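Local coordinates for ribosomal RNA processing protein 6 (Trypanosoma brucei brucei, PDB 4NLC) that probably degrades and trims RNA from its 3' end as a 3'-5' exoribonuclease of the nuclear exosome, acting in ribosomal RNA processing, at residues A[268-279]-A[296-307]. The protein carries 1 engineered substitution. Sequence-based numbering, arbitrary orientation.
Sequences PHLDPDVTYKQA and REIFNWRDMAAR
The carbonyl oxygen of Pro272 is approached by two side chains of helix 296-307. Asn300 ND2 gives it a hydrogen bond of 3.0 Å that is nearly straight at 164°, lies in the plane of both the amide and the carbonyl, and uses a lone pair. Arg296 NE also lies 3.0 Å from Pro272 O. Beyond it, Arg296 NH2 forms a salt bridge to Asp273 OD1 at 3.1 Å, the carboxylate and guanidinium planes being turned 60° apart. Arg296 reaches this turn with its chain extended from CG to NE, and on the way it crosses the Tyr276 ring: CB stands over the ring centre in a CH-pi contact, 3.7 Å from the centroid, while CG lies over the CE1 side and CD passes the rim beside CE1. Lys277 CG lies against the opposite face.

The Phe299 ring packs against the start of helix 275-279. Tyr276 CA sits over one ring face, Ala279 CB lies 3.5 Å from CE2, and Leu270 CD2 meets the edge. Ile319 adds to the packing of both Phe299 and Ala279. Leu270 also lays CB and CG against the Asp303 carboxylate, which is held by a salt bridge from Arg307 NE to OD2 and by Tyr105 OH at OD1. At the far end Arg307 NH2 makes only a weak bond to Pro268 O, supplemented by a water that donates to this oxygen and accepts from Arg307 NH1.

The two helix segments cross at 100°, with 9.7 Å between axes. The Asn300 bond, the Arg296-Asp273 salt bridge and the packing round buried Phe299 thus join extended segment 268-274 and short helix 275-280 to long helix 289-309 within the HRDC-type helical bundle of this RRP6 catalytic core.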
loop_
_atom_site.group_PDB
_atom_site.type_symbol
_atom_site.label_atom_id
_atom_site.label_comp_id
_atom_site.label_asym_id
_atom_site.label_seq_id
_atom_site.Cartn_x
_atom_site.Cartn_y
_atom_site.Cartn_z
ATOM N N PRO A 268 -11.015 -1.211 4.773
ATOM C CA PRO A 268 -11.887 -1.959 3.850
ATOM C C PRO A 268 -13.330 -1.957 4.369
ATOM O O PRO A 268 -13.600 -2.170 5.552
ATOM C CB PRO A 268 -11.259 -3.351 3.825
ATOM C CG PRO A 268 -9.820 -3.108 4.128
ATOM C CD PRO A 268 -9.858 -2.032 5.176
ATOM N N HIS A 269 -14.229 -1.605 3.467
ATOM C CA HIS A 269 -15.660 -1.344 3.626
ATOM C C HIS A 269 -16.556 -2.554 3.292
ATOM O O HIS A 269 -16.727 -2.885 2.111
ATOM C CB HIS A 269 -15.981 -0.159 2.695
ATOM C CG HIS A 269 -14.806 0.184 1.814
ATOM N ND1 HIS A 269 -14.365 -0.688 0.818
ATOM C CD2 HIS A 269 -13.949 1.234 1.883
ATOM C CE1 HIS A 269 -13.287 -0.124 0.296
ATOM N NE2 HIS A 269 -12.996 1.036 0.899
ATOM N N LEU A 270 -17.117 -3.219 4.322
ATOM C CA LEU A 270 -18.025 -4.353 4.086
ATOM C C LEU A 270 -19.465 -3.883 4.120
ATOM O O LEU A 270 -19.958 -3.452 5.167
ATOM C CB LEU A 270 -17.820 -5.529 5.072
ATOM C CG LEU A 270 -18.597 -6.874 4.842
ATOM C CD1 LEU A 270 -19.978 -6.880 5.465
ATOM C CD2 LEU A 270 -18.555 -7.381 3.385
ATOM N N ASP A 271 -20.135 -3.981 2.973
ATOM C CA ASP A 271 -21.539 -3.624 2.839
ATOM C C ASP A 271 -22.294 -4.959 2.853
ATOM O O ASP A 271 -22.186 -5.734 1.894
ATOM C CB ASP A 271 -21.797 -2.824 1.546
ATOM C CG ASP A 271 -23.066 -1.989 1.576
ATOM O OD1 ASP A 271 -24.092 -2.481 2.099
ATOM O OD2 ASP A 271 -23.031 -0.838 1.081
ATOM N N PRO A 272 -22.997 -5.288 3.962
ATOM C CA PRO A 272 -23.676 -6.599 4.037
ATOM C C PRO A 272 -24.803 -6.813 3.020
ATOM O O PRO A 272 -25.237 -7.953 2.829
ATOM C CB PRO A 272 -24.175 -6.669 5.484
ATOM C CG PRO A 272 -23.423 -5.570 6.219
ATOM C CD PRO A 272 -23.185 -4.511 5.206
ATOM N N ASP A 273 -25.258 -5.722 2.362
ATOM C CA ASP A 273 -26.314 -5.759 1.346
ATOM C C ASP A 273 -25.752 -5.695 -0.086
ATOM O O ASP A 273 -26.500 -5.979 -1.021
ATOM C CB ASP A 273 -27.307 -4.572 1.529
ATOM C CG ASP A 273 -27.743 -4.207 2.944
ATOM O OD1 ASP A 273 -27.880 -5.120 3.783
ATOM O OD2 ASP A 273 -28.015 -3.014 3.187
ATOM N N VAL A 274 -24.464 -5.275 -0.266
ATOM C CA VAL A 274 -23.872 -5.001 -1.590
ATOM C C VAL A 274 -22.571 -5.779 -1.935
ATOM O O VAL A 274 -22.524 -6.373 -3.010
ATOM C CB VAL A 274 -23.645 -3.453 -1.759
ATOM C CG1 VAL A 274 -23.041 -3.100 -3.122
ATOM C CG2 VAL A 274 -24.934 -2.658 -1.529
ATOM N N THR A 275 -21.499 -5.686 -1.096
ATOM C CA THR A 275 -20.140 -6.228 -1.352
ATOM C C THR A 275 -20.129 -7.615 -2.014
ATOM O O THR A 275 -19.397 -7.794 -2.994
ATOM C CB THR A 275 -19.238 -6.199 -0.100
ATOM O OG1 THR A 275 -19.321 -4.919 0.515
ATOM C CG2 THR A 275 -17.768 -6.461 -0.425
ATOM N N TYR A 276 -20.945 -8.574 -1.504
ATOM C CA TYR A 276 -21.044 -9.921 -2.070
ATOM C C TYR A 276 -21.367 -9.910 -3.598
ATOM O O TYR A 276 -20.765 -10.682 -4.343
ATOM C CB TYR A 276 -22.030 -10.792 -1.260
ATOM C CG TYR A 276 -23.493 -10.570 -1.570
ATOM C CD1 TYR A 276 -24.207 -9.540 -0.961
ATOM C CD2 TYR A 276 -24.170 -11.398 -2.459
ATOM C CE1 TYR A 276 -25.552 -9.330 -1.245
ATOM C CE2 TYR A 276 -25.521 -11.202 -2.743
ATOM C CZ TYR A 276 -26.209 -10.172 -2.128
ATOM O OH TYR A 276 -27.541 -9.980 -2.404
ATOM N N LYS A 277 -22.272 -9.005 -4.052
ATOM C CA LYS A 277 -22.655 -8.868 -5.465
ATOM C C LYS A 277 -21.488 -8.336 -6.305
ATOM O O LYS A 277 -21.327 -8.743 -7.458
ATOM C CB LYS A 277 -23.866 -7.937 -5.637
ATOM C CG LYS A 277 -25.217 -8.532 -5.229
ATOM C CD LYS A 277 -26.342 -7.501 -5.345
ATOM C CE LYS A 277 -26.324 -6.473 -4.237
ATOM N NZ LYS A 277 -26.291 -5.084 -4.759
ATOM N N GLN A 278 -20.682 -7.426 -5.722
ATOM C CA GLN A 278 -19.527 -6.818 -6.384
ATOM C C GLN A 278 -18.407 -7.830 -6.615
ATOM O O GLN A 278 -17.673 -7.721 -7.594
ATOM C CB GLN A 278 -19.004 -5.632 -5.562
ATOM C CG GLN A 278 -19.911 -4.397 -5.620
ATOM C CD GLN A 278 -19.606 -3.349 -4.569
ATOM O OE1 GLN A 278 -19.032 -3.619 -3.508
ATOM N NE2 GLN A 278 -20.057 -2.130 -4.816
ATOM N N ALA A 279 -18.287 -8.820 -5.718
ATOM C CA ALA A 279 -17.253 -9.848 -5.768
ATOM C C ALA A 279 -17.687 -11.105 -6.513
ATOM O O ALA A 279 -16.840 -11.767 -7.123
ATOM C CB ALA A 279 -16.814 -10.200 -4.358
ATOM N N ARG A 296 -24.727 -14.896 -0.124
ATOM C CA ARG A 296 -24.612 -13.668 0.653
ATOM C C ARG A 296 -24.110 -13.905 2.067
ATOM O O ARG A 296 -23.188 -13.203 2.513
ATOM C CB ARG A 296 -25.953 -12.915 0.657
ATOM C CG ARG A 296 -25.983 -11.657 1.552
ATOM C CD ARG A 296 -27.315 -10.929 1.466
ATOM N NE ARG A 296 -27.451 -9.917 2.517
ATOM C CZ ARG A 296 -28.411 -8.996 2.549
ATOM N NH1 ARG A 296 -29.322 -8.940 1.583
ATOM N NH2 ARG A 296 -28.459 -8.112 3.540
ATOM N N GLU A 297 -24.715 -14.881 2.770
ATOM C CA GLU A 297 -24.376 -15.221 4.158
ATOM C C GLU A 297 -22.969 -15.821 4.288
ATOM O O GLU A 297 -22.269 -15.468 5.230
ATOM C CB GLU A 297 -25.444 -16.115 4.807
ATOM C CG GLU A 297 -26.826 -15.490 4.960
ATOM C CD GLU A 297 -26.958 -14.371 5.974
ATOM O OE1 GLU A 297 -26.489 -14.542 7.122
ATOM O OE2 GLU A 297 -27.563 -13.330 5.627
ATOM N N ILE A 298 -22.550 -16.707 3.351
ATOM C CA ILE A 298 -21.186 -17.259 3.353
ATOM C C ILE A 298 -20.173 -16.107 3.120
ATOM O O ILE A 298 -19.167 -16.019 3.820
ATOM C CB ILE A 298 -20.982 -18.402 2.321
ATOM C CG1 ILE A 298 -21.816 -19.683 2.675
ATOM C CG2 ILE A 298 -19.478 -18.724 2.129
ATOM C CD1 ILE A 298 -21.398 -20.485 3.985
ATOM N N PHE A 299 -20.478 -15.212 2.171
ATOM C CA PHE A 299 -19.632 -14.074 1.866
ATOM C C PHE A 299 -19.511 -13.132 3.065
ATOM O O PHE A 299 -18.417 -12.656 3.353
ATOM C CB PHE A 299 -20.106 -13.337 0.592
ATOM C CG PHE A 299 -19.078 -12.337 0.102
ATOM C CD1 PHE A 299 -19.020 -11.049 0.637
ATOM C CD2 PHE A 299 -18.117 -12.705 -0.831
ATOM C CE1 PHE A 299 -18.034 -10.142 0.221
ATOM C CE2 PHE A 299 -17.152 -11.788 -1.263
ATOM C CZ PHE A 299 -17.111 -10.517 -0.729
ATOM N N ASN A 300 -20.619 -12.872 3.766
ATOM C CA ASN A 300 -20.603 -11.991 4.940
ATOM C C ASN A 300 -19.894 -12.629 6.100
ATOM O O ASN A 300 -19.168 -11.934 6.803
ATOM C CB ASN A 300 -21.997 -11.492 5.302
ATOM C CG ASN A 300 -22.473 -10.487 4.297
ATOM O OD1 ASN A 300 -21.720 -10.062 3.414
ATOM N ND2 ASN A 300 -23.715 -10.077 4.402
ATOM N N TRP A 301 -20.037 -13.966 6.250
ATOM C CA TRP A 301 -19.305 -14.720 7.259
ATOM C C TRP A 301 -17.785 -14.666 6.929
ATOM O O TRP A 301 -16.960 -14.489 7.836
ATOM C CB TRP A 301 -19.775 -16.184 7.314
ATOM C CG TRP A 301 -18.963 -16.968 8.294
ATOM C CD1 TRP A 301 -19.156 -17.029 9.641
ATOM C CD2 TRP A 301 -17.702 -17.614 8.039
ATOM N NE1 TRP A 301 -18.113 -17.695 10.238
ATOM C CE2 TRP A 301 -17.212 -18.074 9.279
ATOM C CE3 TRP A 301 -16.951 -17.868 6.877
ATOM C CZ2 TRP A 301 -16.021 -18.804 9.390
ATOM C CZ3 TRP A 301 -15.761 -18.576 6.988
ATOM C CH2 TRP A 301 -15.312 -19.044 8.231
ATOM N N ARG A 302 -17.429 -14.849 5.646
ATOM C CA ARG A 302 -16.041 -14.872 5.182
ATOM C C ARG A 302 -15.338 -13.571 5.503
ATOM O O ARG A 302 -14.175 -13.601 5.903
ATOM C CB ARG A 302 -15.938 -15.253 3.684
ATOM C CG ARG A 302 -14.514 -15.517 3.215
ATOM C CD ARG A 302 -14.428 -15.729 1.717
ATOM N NE ARG A 302 -14.697 -14.492 1.006
ATOM C CZ ARG A 302 -14.036 -14.080 -0.063
ATOM N NH1 ARG A 302 -13.071 -14.823 -0.582
ATOM N NH2 ARG A 302 -14.332 -12.922 -0.620
ATOM N N ASP A 303 -16.052 -12.443 5.392
ATOM C CA ASP A 303 -15.484 -11.144 5.729
ATOM C C ASP A 303 -15.287 -11.007 7.249
ATOM O O ASP A 303 -14.232 -10.562 7.665
ATOM C CB ASP A 303 -16.303 -9.995 5.141
ATOM C CG ASP A 303 -15.586 -8.666 5.310
ATOM O OD1 ASP A 303 -14.700 -8.357 4.483
ATOM O OD2 ASP A 303 -15.886 -7.958 6.283
ATOM N N MET A 304 -16.270 -11.414 8.060
ATOM C CA MET A 304 -16.174 -11.405 9.528
ATOM C C MET A 304 -14.986 -12.270 10.013
ATOM O O MET A 304 -14.135 -11.782 10.750
ATOM C CB MET A 304 -17.499 -11.864 10.182
ATOM C CG MET A 304 -18.606 -10.826 10.076
ATOM S SD MET A 304 -20.266 -11.315 10.678
ATOM C CE MET A 304 -20.612 -9.936 11.806
ATOM N N ALA A 305 -14.885 -13.510 9.514
ATOM C CA ALA A 305 -13.811 -14.433 9.859
ATOM C C ALA A 305 -12.432 -13.907 9.419
ATOM O O ALA A 305 -11.428 -14.194 10.073
ATOM C CB ALA A 305 -14.084 -15.792 9.244
ATOM N N ALA A 306 -12.392 -13.125 8.329
ATOM C CA ALA A 306 -11.166 -12.539 7.790
ATOM C C ALA A 306 -10.648 -11.457 8.741
ATOM O O ALA A 306 -9.439 -11.376 8.973
ATOM C CB ALA A 306 -11.432 -11.956 6.411
ATOM N N ARG A 307 -11.577 -10.649 9.295
ATOM C CA ARG A 307 -11.335 -9.585 10.273
ATOM C C ARG A 307 -10.754 -10.129 11.579
ATOM O O ARG A 307 -9.739 -9.617 12.081
ATOM C CB ARG A 307 -12.617 -8.783 10.534
ATOM C CG ARG A 307 -12.972 -7.882 9.361
ATOM C CD ARG A 307 -14.301 -7.188 9.576
ATOM N NE ARG A 307 -14.791 -6.566 8.346
ATOM C CZ ARG A 307 -14.721 -5.271 8.045
ATOM N NH1 ARG A 307 -14.148 -4.412 8.884
ATOM N NH2 ARG A 307 -15.198 -4.830 6.896
HETATM O O HOH W 1 -13.879 -1.771 8.102
#